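Cerato-platanin-like protein (Moniliophthora perniciosa, PDB 3SUK) is of unknown function but belongs to the secreted cerato-platanin family, whose members have a double-psi beta-barrel fold. Local coordinates at residues F35-F38 and G39-P42; F69-G73 and V74-I78; A95-D98 and E99-G103. One frame throughout, in Å; residues are numbered along the deposited sequence.

Interaction 1: F35-F38 and G39-P42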
# COMPACT_ATOMS: atom_id res chain seq x y z
N PHE A 35 -7.01 -12.33 4.70
CA PHE A 35 -6.06 -11.63 5.56
C PHE A 35 -6.80 -10.86 6.63
O PHE A 35 -7.15 -9.72 6.46
CB PHE A 35 -5.21 -10.67 4.70
CG PHE A 35 -4.59 -11.34 3.49
CD1 PHE A 35 -3.55 -12.26 3.64
CD2 PHE A 35 -5.05 -11.08 2.23
CE1 PHE A 35 -3.03 -12.90 2.56
CE2 PHE A 35 -4.51 -11.72 1.17
CZ PHE A 35 -3.53 -12.62 1.32
N PRO A 36 -7.07 -11.48 7.76
CA PRO A 36 -7.90 -10.83 8.79
C PRO A 36 -7.30 -9.56 9.42
O PRO A 36 -8.00 -8.70 9.87
CB PRO A 36 -8.13 -11.95 9.85
CG PRO A 36 -7.89 -13.19 9.18
CD PRO A 36 -6.85 -12.90 8.05
N THR A 37 -6.00 -9.49 9.42
CA THR A 37 -5.27 -8.36 9.96
C THR A 37 -4.23 -7.78 8.98
O THR A 37 -3.75 -8.47 8.12
CB THR A 37 -4.48 -8.74 11.24
OG1 THR A 37 -3.50 -9.70 10.91
CG2 THR A 37 -5.37 -9.23 12.38
N PHE A 38 -3.88 -6.53 9.20
CA PHE A 38 -2.92 -5.85 8.36
C PHE A 38 -1.61 -6.66 8.36
O PHE A 38 -1.03 -6.89 7.33
CB PHE A 38 -2.63 -4.43 8.87
CG PHE A 38 -3.78 -3.47 8.76
CD1 PHE A 38 -4.89 -3.76 8.01
CD2 PHE A 38 -3.70 -2.27 9.39
CE1 PHE A 38 -5.89 -2.85 7.92
CE2 PHE A 38 -4.68 -1.38 9.31
CZ PHE A 38 -5.80 -1.66 8.59
N GLY A 39 -1.21 -7.14 9.53
CA GLY A 39 0.05 -7.87 9.66
C GLY A 39 0.08 -9.21 8.92
O GLY A 39 1.10 -9.70 8.61
N SER A 40 -1.07 -9.79 8.68
CA SER A 40 -1.18 -11.00 7.88
C SER A 40 -0.99 -10.86 6.36
O SER A 40 -0.79 -11.82 5.67
CB SER A 40 -2.50 -11.73 8.20
OG SER A 40 -3.60 -11.12 7.60
N VAL A 41 -1.11 -9.64 5.84
CA VAL A 41 -0.85 -9.46 4.44
C VAL A 41 0.63 -9.84 4.21
O VAL A 41 1.46 -9.40 4.93
CB VAL A 41 -1.12 -8.01 4.05
CG1 VAL A 41 -0.85 -7.85 2.57
CG2 VAL A 41 -2.61 -7.63 4.39
N PRO A 42 0.94 -10.62 3.19
CA PRO A 42 2.28 -11.19 3.09
C PRO A 42 3.41 -10.18 2.94
O PRO A 42 4.52 -10.47 3.26
CB PRO A 42 2.19 -12.13 1.87
CG PRO A 42 0.79 -12.49 1.80
CD PRO A 42 0.04 -11.25 2.21

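Interaction 2: F69-G73 and V74-I78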
# COMPACT_ATOMS: atom_id res chain seq x y z
N PHE A 69 11.15 4.93 -6.18
CA PHE A 69 11.49 6.32 -5.87
C PHE A 69 13.00 6.49 -5.87
O PHE A 69 13.68 5.73 -5.27
CB PHE A 69 10.91 6.72 -4.51
CG PHE A 69 11.06 8.19 -4.18
CD1 PHE A 69 10.47 9.18 -4.93
CD2 PHE A 69 11.72 8.55 -3.04
CE1 PHE A 69 10.61 10.51 -4.58
CE2 PHE A 69 11.82 9.87 -2.69
CZ PHE A 69 11.28 10.82 -3.47
N THR A 70 13.44 7.57 -6.50
CA THR A 70 14.86 7.94 -6.54
C THR A 70 15.11 9.08 -5.56
O THR A 70 14.49 10.08 -5.64
CB THR A 70 15.27 8.35 -7.96
OG1 THR A 70 14.96 7.29 -8.86
CG2 THR A 70 16.77 8.64 -7.97
N PHE A 71 15.97 8.83 -4.60
CA PHE A 71 16.32 9.80 -3.57
C PHE A 71 17.84 9.76 -3.26
O PHE A 71 18.39 8.74 -3.05
CB PHE A 71 15.48 9.54 -2.31
CG PHE A 71 15.69 10.55 -1.22
CD1 PHE A 71 15.23 11.83 -1.31
CD2 PHE A 71 16.30 10.16 -0.09
CE1 PHE A 71 15.41 12.70 -0.23
CE2 PHE A 71 16.49 11.02 0.95
CZ PHE A 71 16.02 12.28 0.86
N GLN A 72 18.47 10.91 -3.24
CA GLN A 72 19.91 10.99 -2.98
C GLN A 72 20.71 10.06 -3.92
O GLN A 72 21.62 9.44 -3.50
CB GLN A 72 20.28 10.79 -1.47
CG GLN A 72 19.79 11.93 -0.52
CD GLN A 72 19.81 11.57 0.96
OE1 GLN A 72 20.11 10.46 1.35
NE2 GLN A 72 19.45 12.53 1.77
N GLY A 73 20.30 9.98 -5.18
CA GLY A 73 21.02 9.24 -6.21
C GLY A 73 20.88 7.73 -6.21
O GLY A 73 21.61 7.08 -6.85
N VAL A 74 19.91 7.22 -5.46
CA VAL A 74 19.66 5.78 -5.35
C VAL A 74 18.17 5.55 -5.63
O VAL A 74 17.34 6.21 -5.06
CB VAL A 74 19.99 5.26 -3.91
CG1 VAL A 74 19.77 3.75 -3.82
CG2 VAL A 74 21.42 5.53 -3.61
N THR A 75 17.86 4.63 -6.51
CA THR A 75 16.50 4.23 -6.78
C THR A 75 16.17 3.00 -5.94
O THR A 75 16.85 2.04 -5.95
CB THR A 75 16.28 3.94 -8.29
OG1 THR A 75 16.58 5.11 -9.04
CG2 THR A 75 14.84 3.52 -8.58
N ARG A 76 15.08 3.13 -5.23
CA ARG A 76 14.59 2.13 -4.28
C ARG A 76 13.17 1.73 -4.68
O ARG A 76 12.39 2.54 -5.00
CB ARG A 76 14.65 2.68 -2.84
CG ARG A 76 16.03 3.16 -2.46
CD ARG A 76 16.11 3.65 -0.99
NE ARG A 76 17.47 4.03 -0.62
CZ ARG A 76 18.03 5.19 -0.90
NH1 ARG A 76 17.38 6.14 -1.55
NH2 ARG A 76 19.24 5.38 -0.53
N SER A 77 12.90 0.44 -4.61
CA SER A 77 11.61 -0.13 -4.99
C SER A 77 11.16 -1.16 -3.95
O SER A 77 11.94 -1.92 -3.47
CB SER A 77 11.61 -0.84 -6.35
OG SER A 77 12.11 -0.05 -7.43
N ILE A 78 9.85 -1.18 -3.73
CA ILE A 78 9.18 -2.16 -2.90
C ILE A 78 7.95 -2.67 -3.63
O ILE A 78 7.44 -2.01 -4.50
CB ILE A 78 8.75 -1.60 -1.51
CG1 ILE A 78 7.74 -0.45 -1.70
CG2 ILE A 78 9.95 -1.17 -0.71
CD1 ILE A 78 7.09 0.03 -0.39
O HOH W 1 14.78 6.24 -2.74
O HOH W 2 20.66 7.72 0.82
O HOH W 3 21.41 7.51 -1.31

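Interaction 3: A95-D98 and E99-G103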
# COMPACT_ATOMS: atom_id res chain seq x y z
N ALA A 95 6.31 2.84 7.65
CA ALA A 95 7.47 1.98 7.53
C ALA A 95 7.80 1.70 6.06
O ALA A 95 8.98 1.68 5.69
CB ALA A 95 7.24 0.71 8.28
N ALA A 96 6.78 1.54 5.25
CA ALA A 96 6.95 1.36 3.83
C ALA A 96 7.52 2.58 3.15
O ALA A 96 8.38 2.45 2.34
CB ALA A 96 5.65 0.97 3.18
N MET A 97 7.03 3.76 3.45
CA MET A 97 7.56 4.99 2.92
C MET A 97 9.00 5.18 3.40
O MET A 97 9.81 5.66 2.67
CB MET A 97 6.69 6.20 3.24
CG MET A 97 7.13 7.42 2.52
SD MET A 97 5.98 8.80 2.78
CE MET A 97 6.71 10.09 1.78
N ASP A 98 9.28 4.81 4.64
CA ASP A 98 10.65 4.92 5.09
C ASP A 98 11.60 4.01 4.30
O ASP A 98 12.67 4.41 3.96
CB ASP A 98 10.75 4.66 6.60
CG ASP A 98 10.47 5.90 7.43
OD1 ASP A 98 10.89 6.97 7.06
OD2 ASP A 98 9.81 5.75 8.47
N GLU A 99 11.17 2.81 3.98
CA GLU A 99 11.99 1.90 3.19
C GLU A 99 12.22 2.47 1.77
O GLU A 99 13.29 2.40 1.24
CB GLU A 99 11.36 0.52 3.15
CG GLU A 99 11.47 -0.23 4.46
CD GLU A 99 10.71 -1.52 4.40
OE1 GLU A 99 11.06 -2.35 3.55
OE2 GLU A 99 9.81 -1.74 5.25
N LEU A 100 11.19 3.07 1.22
CA LEU A 100 11.21 3.66 -0.10
C LEU A 100 12.14 4.82 -0.18
O LEU A 100 12.60 5.13 -1.23
CB LEU A 100 9.80 4.07 -0.50
CG LEU A 100 9.49 4.30 -1.95
CD1 LEU A 100 9.83 3.07 -2.81
CD2 LEU A 100 8.03 4.58 -2.07
N THR A 101 12.36 5.50 0.93
CA THR A 101 13.06 6.77 0.97
C THR A 101 14.33 6.78 1.86
O THR A 101 14.83 7.80 2.12
CB THR A 101 12.14 7.92 1.48
OG1 THR A 101 11.72 7.63 2.82
CG2 THR A 101 10.94 8.10 0.64
N ASN A 102 14.83 5.61 2.23
CA ASN A 102 15.96 5.45 3.13
C ASN A 102 15.74 6.15 4.47
O ASN A 102 16.61 6.74 4.97
CB ASN A 102 17.30 5.91 2.48
CG ASN A 102 18.52 5.43 3.22
OD1 ASN A 102 18.61 4.32 3.64
ND2 ASN A 102 19.49 6.30 3.32
N GLY A 103 14.53 6.03 5.01
CA GLY A 103 14.22 6.61 6.30
C GLY A 103 13.89 8.07 6.34
O GLY A 103 14.21 8.72 7.31

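Interaction 1: F35-F38 and G39-P42
The carbonyl oxygen of Thr37 takes two donors from Ser40. The shorter bond is with the hydroxyl: Ser40 OG lies 2.7 Å from Thr37 O, in the carbonyl plane and on a lone pair, while Ser40 N adds a weak, bent bond to the same oxygen. Ser40 can fold back like this because its chi1 of 77° sets OG between its own backbone N and carbonyl carbon. From there OG also packs against Phe35, 3.3 Å from Phe35 CB. The N-H of Ser40 is shared: Thr37 OG1 accepts it too, at 3.3 Å from Ser40 N, so that Thr37 O and OG1 both face this N-H beside a short 3-10 turn. One step on, Val41 N bonds to Phe38 O over 3.1 Å, coming from above the carbonyl plane. The side chains of Phe35 and Pro42 cross at about a right angle, with Phe35 CE1 3.5 Å from Pro42 CD, and Phe35 CB stands 4.0 Å from Val41 CG2. All of this belongs to the loop between strands 4-8 and 47-50. Backbone bonds tie Pro36, Phe38 and Gly39 to Met19, Gly17 and Ala15, earlier in the same loop. Phe35 touches the C-terminal residue Leu125, while Phe38 and Val41 turn to the sheet, meeting Ile47 of strand 47-50 and Ile83 and Val81 of strand 74-83.

Interaction 2: F69-G73 and V74-I78
With CG anti to its carbonyl carbon (chi1 -56°) and the chain extended as far as NE, Arg76 reaches to the neighbouring strand, and a chi4 of 81° turns the guanidinium so that the Phe71 carbonyl meets it at the edge, near its plane. Arg76 NH1 bonds to Phe71 O at 3.2 Å. That oxygen has a second donor, Val74 N, also 3.2 Å from Phe71 O, and the two arrive from opposite faces of the carbonyl plane. Val74 CB lies under one face of the guanidinium, toward its rim. The setting is a beta hairpin closed by a type I' turn from Phe71 to Val74, in which Gln72 and Gly73 both take positive phi. Phe71 with Val74, and Phe69 with Arg76, form hydrogen-bonded antiparallel pairs on one face of the sheet; Phe69 N stands 2.9 Å from Arg76 O. The non-hydrogen-bonded pair between them lies on the other face, its hydroxyls bonded, Thr70 OG1 2.7 Å from Thr75 OG1. One water accepts from Arg76 NH1 at 2.9 Å and can donate to Phe69 O, though other acceptors compete for its protons; another bridges Arg76 NH2 and Gln72 O. Losing the guanidinium to an alanine here would probably leave Phe71 O with Val74 N as the one remaining donor of the two, and the bridging waters without their partner. Gln72 CG lies over one face of the Phe71 ring.

Interaction 3: A95-D98 and E99-G103
A Schellman motif finishes helix 94-101, and its long bond ends on the carbonyl O of Asp98. Gly103 N reaches Asp98 O in a short, straight bond of 2.7 Å with an angle of 166° at the hydrogen. Within the last turn Thr101 N is a further donor to the same oxygen, 3.2 Å from Asp98 O, high above the carbonyl plane and from the face opposite to that used by Gly103. Asn102, the first residue to leave helical angles, has positive phi and swings the chain round, and Gly103 follows at backbone angles where a CB would be jammed against the preceding carbonyl oxygen, so glycine suits the place. Over this turn lies the Asp98 carboxylate, with OD1 3.3 Å from Gly103 C; OD1 is held by Ala105 N and OD2 by Gln94 NE2, so the same side chain ties the helix start to the chain beyond its end. Thr101 adds a side-chain bond of its own. Its chi1 of 62° brings the hydroxyl back under the preceding turn, and Thr101 OG1 bonds to Met97 O at 2.7 Å. The backbone N of Thr101 adds a weak bond to that oxygen. Regular helical bonds come before: Glu99 N to Ala95 O, 3.0 Å, and Leu100 N to Ala96 O, 3.1 Å. Glu99 CG lies 3.4 Å from Ala95 O, and the carboxylate beyond it is bonded through OE1 to His46 NE2. The helix lies against the sheet by its apolar side: Met97 on Leu6 and Phe8 of strand 4-8 and Ile111 of strand 110-118, Leu100 on Leu6, on Val113 of strand 110-118 and on Ile67 of strand 64-71, and Ala96 on Ile78 of strand 74-83.

From the N terminus the three contacts follow in series, none enclosing or crossing another, and each closes a local turn. Interaction 1 folds up part of the loop leading to strand 47-50; interaction 2 turns the chain from strand 64-71 into strand 74-83; interaction 3 ends the helix that comes after strand 90-92. Interactions 1 and 2 lie on opposite sides of the chain's centre, their centres about 27 Å apart, yet strand 74-83 begins in interaction 2 and further along, at Val81 and Ile83, packs on interaction 1. Interactions 2 and 3 touch directly: the helix end packs on the hairpin, with Phe69 and Phe71 against Thr101, and Arg76 against Leu100 and Asn102.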